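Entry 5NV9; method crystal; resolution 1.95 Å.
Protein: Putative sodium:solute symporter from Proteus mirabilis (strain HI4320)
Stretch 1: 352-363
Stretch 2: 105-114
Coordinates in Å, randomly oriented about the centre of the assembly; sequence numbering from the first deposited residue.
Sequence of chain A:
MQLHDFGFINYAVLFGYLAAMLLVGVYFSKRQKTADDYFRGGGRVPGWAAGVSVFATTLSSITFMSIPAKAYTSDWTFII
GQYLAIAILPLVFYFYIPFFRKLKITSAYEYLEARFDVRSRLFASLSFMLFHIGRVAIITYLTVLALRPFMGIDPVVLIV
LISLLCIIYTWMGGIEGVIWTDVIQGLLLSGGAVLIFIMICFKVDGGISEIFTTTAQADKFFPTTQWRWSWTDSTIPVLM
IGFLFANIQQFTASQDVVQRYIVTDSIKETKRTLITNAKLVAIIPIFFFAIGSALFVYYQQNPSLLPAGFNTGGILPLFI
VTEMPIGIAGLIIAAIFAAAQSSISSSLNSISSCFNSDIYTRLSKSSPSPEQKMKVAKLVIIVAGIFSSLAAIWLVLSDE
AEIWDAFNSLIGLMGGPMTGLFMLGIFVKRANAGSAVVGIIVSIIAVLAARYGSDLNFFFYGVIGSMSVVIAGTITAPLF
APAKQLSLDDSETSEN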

# COMPACT_ATOMS: atom_id res chain seq x y z
N SER A 352 -12.45 6.94 4.54
CA SER A 352 -13.76 7.64 4.44
C SER A 352 -14.80 6.90 3.64
O SER A 352 -15.94 6.97 4.03
CB SER A 352 -13.62 9.02 3.91
OG SER A 352 -14.87 9.68 3.86
N SER A 353 -14.45 6.15 2.57
CA SER A 353 -15.47 5.40 1.86
C SER A 353 -16.10 4.25 2.77
O SER A 353 -17.31 4.03 2.75
CB SER A 353 -14.91 4.78 0.56
OG SER A 353 -14.03 3.66 0.85
N CYS A 354 -15.24 3.53 3.49
CA CYS A 354 -15.65 2.51 4.46
C CYS A 354 -16.49 3.12 5.56
O CYS A 354 -17.56 2.58 5.92
CB CYS A 354 -14.41 1.84 5.06
SG CYS A 354 -13.55 0.77 3.88
N PHE A 355 -16.03 4.23 6.14
CA PHE A 355 -16.85 4.83 7.16
C PHE A 355 -18.26 5.18 6.62
O PHE A 355 -19.27 4.89 7.28
CB PHE A 355 -16.18 6.03 7.76
CG PHE A 355 -16.90 6.58 8.96
CD1 PHE A 355 -17.93 7.45 8.79
CD2 PHE A 355 -16.54 6.19 10.25
CE1 PHE A 355 -18.57 8.01 9.90
CE2 PHE A 355 -17.20 6.70 11.35
CZ PHE A 355 -18.23 7.61 11.16
N ASN A 356 -18.32 5.78 5.43
CA ASN A 356 -19.54 6.28 4.82
C ASN A 356 -20.60 5.16 4.59
O ASN A 356 -21.81 5.32 4.91
CB ASN A 356 -19.24 6.99 3.49
CG ASN A 356 -20.19 8.13 3.18
OD1 ASN A 356 -21.20 7.96 2.47
ND2 ASN A 356 -19.92 9.30 3.76
N SER A 357 -20.13 4.05 4.02
CA SER A 357 -20.99 2.95 3.66
C SER A 357 -21.26 2.03 4.86
O SER A 357 -22.42 1.81 5.19
CB SER A 357 -20.39 2.14 2.49
OG SER A 357 -21.21 0.98 2.21
N ASP A 358 -20.17 1.53 5.48
CA ASP A 358 -20.22 0.45 6.46
C ASP A 358 -20.63 0.95 7.85
O ASP A 358 -21.16 0.18 8.63
CB ASP A 358 -18.87 -0.27 6.61
CG ASP A 358 -18.36 -0.86 5.30
OD1 ASP A 358 -19.20 -1.36 4.54
OD2 ASP A 358 -17.15 -0.80 5.01
N ILE A 359 -20.41 2.23 8.14
CA ILE A 359 -20.73 2.76 9.45
C ILE A 359 -21.95 3.70 9.36
O ILE A 359 -23.07 3.38 9.86
CB ILE A 359 -19.50 3.41 10.10
CG1 ILE A 359 -18.31 2.42 10.15
CG2 ILE A 359 -19.79 3.87 11.51
CD1 ILE A 359 -18.55 1.15 10.90
N TYR A 360 -21.77 4.82 8.69
CA TYR A 360 -22.76 5.86 8.63
C TYR A 360 -24.04 5.48 7.89
O TYR A 360 -25.14 5.68 8.36
CB TYR A 360 -22.13 7.12 7.98
CG TYR A 360 -23.05 8.30 7.85
CD1 TYR A 360 -23.62 8.89 8.98
CD2 TYR A 360 -23.33 8.87 6.59
CE1 TYR A 360 -24.48 10.00 8.85
CE2 TYR A 360 -24.20 9.95 6.45
CZ TYR A 360 -24.75 10.53 7.59
OH TYR A 360 -25.60 11.61 7.44
N THR A 361 -23.93 4.91 6.71
CA THR A 361 -25.10 4.54 5.97
C THR A 361 -25.70 3.26 6.59
O THR A 361 -26.90 3.19 6.91
CB THR A 361 -24.77 4.41 4.47
OG1 THR A 361 -24.25 5.65 3.99
CG2 THR A 361 -25.98 4.06 3.69
N ARG A 362 -24.88 2.27 6.87
CA ARG A 362 -25.44 0.98 7.21
C ARG A 362 -26.11 0.97 8.57
O ARG A 362 -27.07 0.24 8.82
CB ARG A 362 -24.35 -0.09 7.15
CG ARG A 362 -24.80 -1.45 7.67
CD ARG A 362 -25.96 -1.99 6.83
NE ARG A 362 -26.33 -3.32 7.28
CZ ARG A 362 -27.04 -3.57 8.38
NH1 ARG A 362 -27.50 -2.59 9.16
NH2 ARG A 362 -27.30 -4.84 8.70
N LEU A 363 -25.55 1.73 9.48
CA LEU A 363 -26.02 1.77 10.83
C LEU A 363 -27.01 2.90 11.14
O LEU A 363 -27.45 2.98 12.25
CB LEU A 363 -24.81 1.79 11.79
CG LEU A 363 -23.93 0.55 11.60
CD1 LEU A 363 -22.65 0.61 12.42
CD2 LEU A 363 -24.73 -0.68 11.99
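Stretch 2 (105-114) ITSAYEYLEA

Three polar contacts pin stretch 2 to stretch 1. The chains run in broadly the same direction, with Ser 107 near Cys 354 early on and Glu 113 reaching Arg 362 later. The charged contact is a salt bridge. Arg 362 NE donates to Glu 113 OE1 at 2.8 Å and Arg 362 NH2 to Glu 113 OE2 at 2.9 Å, a two-pronged fit that places the carboxylate at the edge of the guanidinium, near its plane. Farther in, Ser 107 OG donates to Asp 358 OD2 at 2.5 Å, and Ser 357 OG donates to Glu 110 OE2 at 2.6 Å.

Glu 110 OE2 does double duty. Glu 110 OE2 also accepts from Thr 106 N at 3.1 Å and from Ser 107 N at 3.0 Å, so the carboxylate that binds the helix also folds back to hold its own backbone. Stretch 2 is extended at Ser 107, which opens a type I turn running to Glu 110 and leading into a helix. Ser 107 OG caps this turn through a weak bond from Tyr 109 N at 3.4 Å; one hydroxyl thus serves both the cap and the bond to Asp 358.

The backbones come closest at Cys 354 and Ser 107, whose CA atoms are 5.3 Å apart. Ser 357 CB lies 3.9 Å from Ser 107 CB, while Thr 106 CG2 packs 3.9 Å from Ser 353 O and 4.1 Å from Ser 357 CB. Cys 354 SG meets the edge of the Tyr 109 ring, 3.6 Å from Tyr 109 CE2. Serines, a threonine and a cysteine line the close approach with the edge of one tyrosine ring, while Arg 362 and Glu 113 meet farther along through long side chains.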

# COMPACT_ATOMS: atom_id res chain seq x y z
N ILE A 105 -20.61 -1.66 -5.37
CA ILE A 105 -20.10 -1.38 -4.04
C ILE A 105 -19.53 0.02 -3.97
O ILE A 105 -18.95 0.49 -4.95
CB ILE A 105 -19.05 -2.42 -3.58
CG1 ILE A 105 -17.83 -2.48 -4.49
CG2 ILE A 105 -19.70 -3.79 -3.51
CD1 ILE A 105 -16.53 -2.50 -3.75
N THR A 106 -19.70 0.65 -2.82
CA THR A 106 -18.87 1.74 -2.43
C THR A 106 -17.69 1.15 -1.62
O THR A 106 -16.52 1.35 -1.99
CB THR A 106 -19.68 2.81 -1.66
OG1 THR A 106 -20.44 3.54 -2.62
CG2 THR A 106 -18.78 3.79 -0.89
N SER A 107 -18.02 0.36 -0.60
CA SER A 107 -17.01 -0.35 0.24
C SER A 107 -16.95 -1.83 -0.14
O SER A 107 -17.97 -2.46 -0.28
CB SER A 107 -17.37 -0.21 1.72
OG SER A 107 -16.55 -0.98 2.55
N ALA A 108 -15.76 -2.37 -0.26
CA ALA A 108 -15.56 -3.80 -0.52
C ALA A 108 -16.26 -4.72 0.46
O ALA A 108 -16.72 -5.85 0.05
CB ALA A 108 -14.06 -4.11 -0.53
N TYR A 109 -16.41 -4.24 1.70
CA TYR A 109 -16.91 -5.08 2.84
C TYR A 109 -18.43 -5.32 2.75
O TYR A 109 -18.99 -6.22 3.38
CB TYR A 109 -16.39 -4.53 4.18
CG TYR A 109 -14.91 -4.33 4.07
CD1 TYR A 109 -14.05 -5.42 3.79
CD2 TYR A 109 -14.34 -3.01 4.05
CE1 TYR A 109 -12.68 -5.21 3.57
CE2 TYR A 109 -12.97 -2.82 3.85
CZ TYR A 109 -12.15 -3.90 3.57
OH TYR A 109 -10.80 -3.69 3.33
N GLU A 110 -19.08 -4.57 1.87
CA GLU A 110 -20.49 -4.83 1.53
C GLU A 110 -20.67 -6.21 0.96
O GLU A 110 -21.71 -6.81 1.17
CB GLU A 110 -21.02 -3.82 0.48
CG GLU A 110 -21.13 -2.39 0.95
CD GLU A 110 -21.34 -1.36 -0.19
OE1 GLU A 110 -21.98 -1.65 -1.22
OE2 GLU A 110 -20.87 -0.22 -0.05
N TYR A 111 -19.69 -6.69 0.21
CA TYR A 111 -19.75 -8.07 -0.27
C TYR A 111 -19.98 -9.07 0.91
O TYR A 111 -20.77 -10.02 0.77
CB TYR A 111 -18.48 -8.46 -1.07
CG TYR A 111 -18.36 -9.93 -1.26
CD1 TYR A 111 -19.10 -10.56 -2.24
CD2 TYR A 111 -17.56 -10.72 -0.39
CE1 TYR A 111 -19.05 -11.94 -2.39
CE2 TYR A 111 -17.52 -12.09 -0.51
CZ TYR A 111 -18.25 -12.71 -1.51
OH TYR A 111 -18.19 -14.08 -1.68
N LEU A 112 -19.27 -8.85 2.04
CA LEU A 112 -19.33 -9.74 3.18
C LEU A 112 -20.72 -9.77 3.85
O LEU A 112 -21.12 -10.84 4.32
CB LEU A 112 -18.26 -9.43 4.23
CG LEU A 112 -16.77 -9.55 3.80
CD1 LEU A 112 -15.86 -9.10 4.93
CD2 LEU A 112 -16.41 -10.94 3.31
N GLU A 113 -21.44 -8.66 3.85
CA GLU A 113 -22.80 -8.67 4.32
C GLU A 113 -23.67 -9.39 3.31
O GLU A 113 -24.48 -10.24 3.70
CB GLU A 113 -23.37 -7.30 4.64
CG GLU A 113 -24.85 -7.35 4.98
CD GLU A 113 -25.33 -6.22 5.88
OE1 GLU A 113 -24.69 -5.15 5.98
OE2 GLU A 113 -26.37 -6.44 6.53
N ALA A 114 -23.52 -9.11 2.03
CA ALA A 114 -24.28 -9.84 1.01
C ALA A 114 -24.06 -11.35 1.02
O ALA A 114 -24.98 -12.10 0.78
CB ALA A 114 -23.96 -9.30 -0.38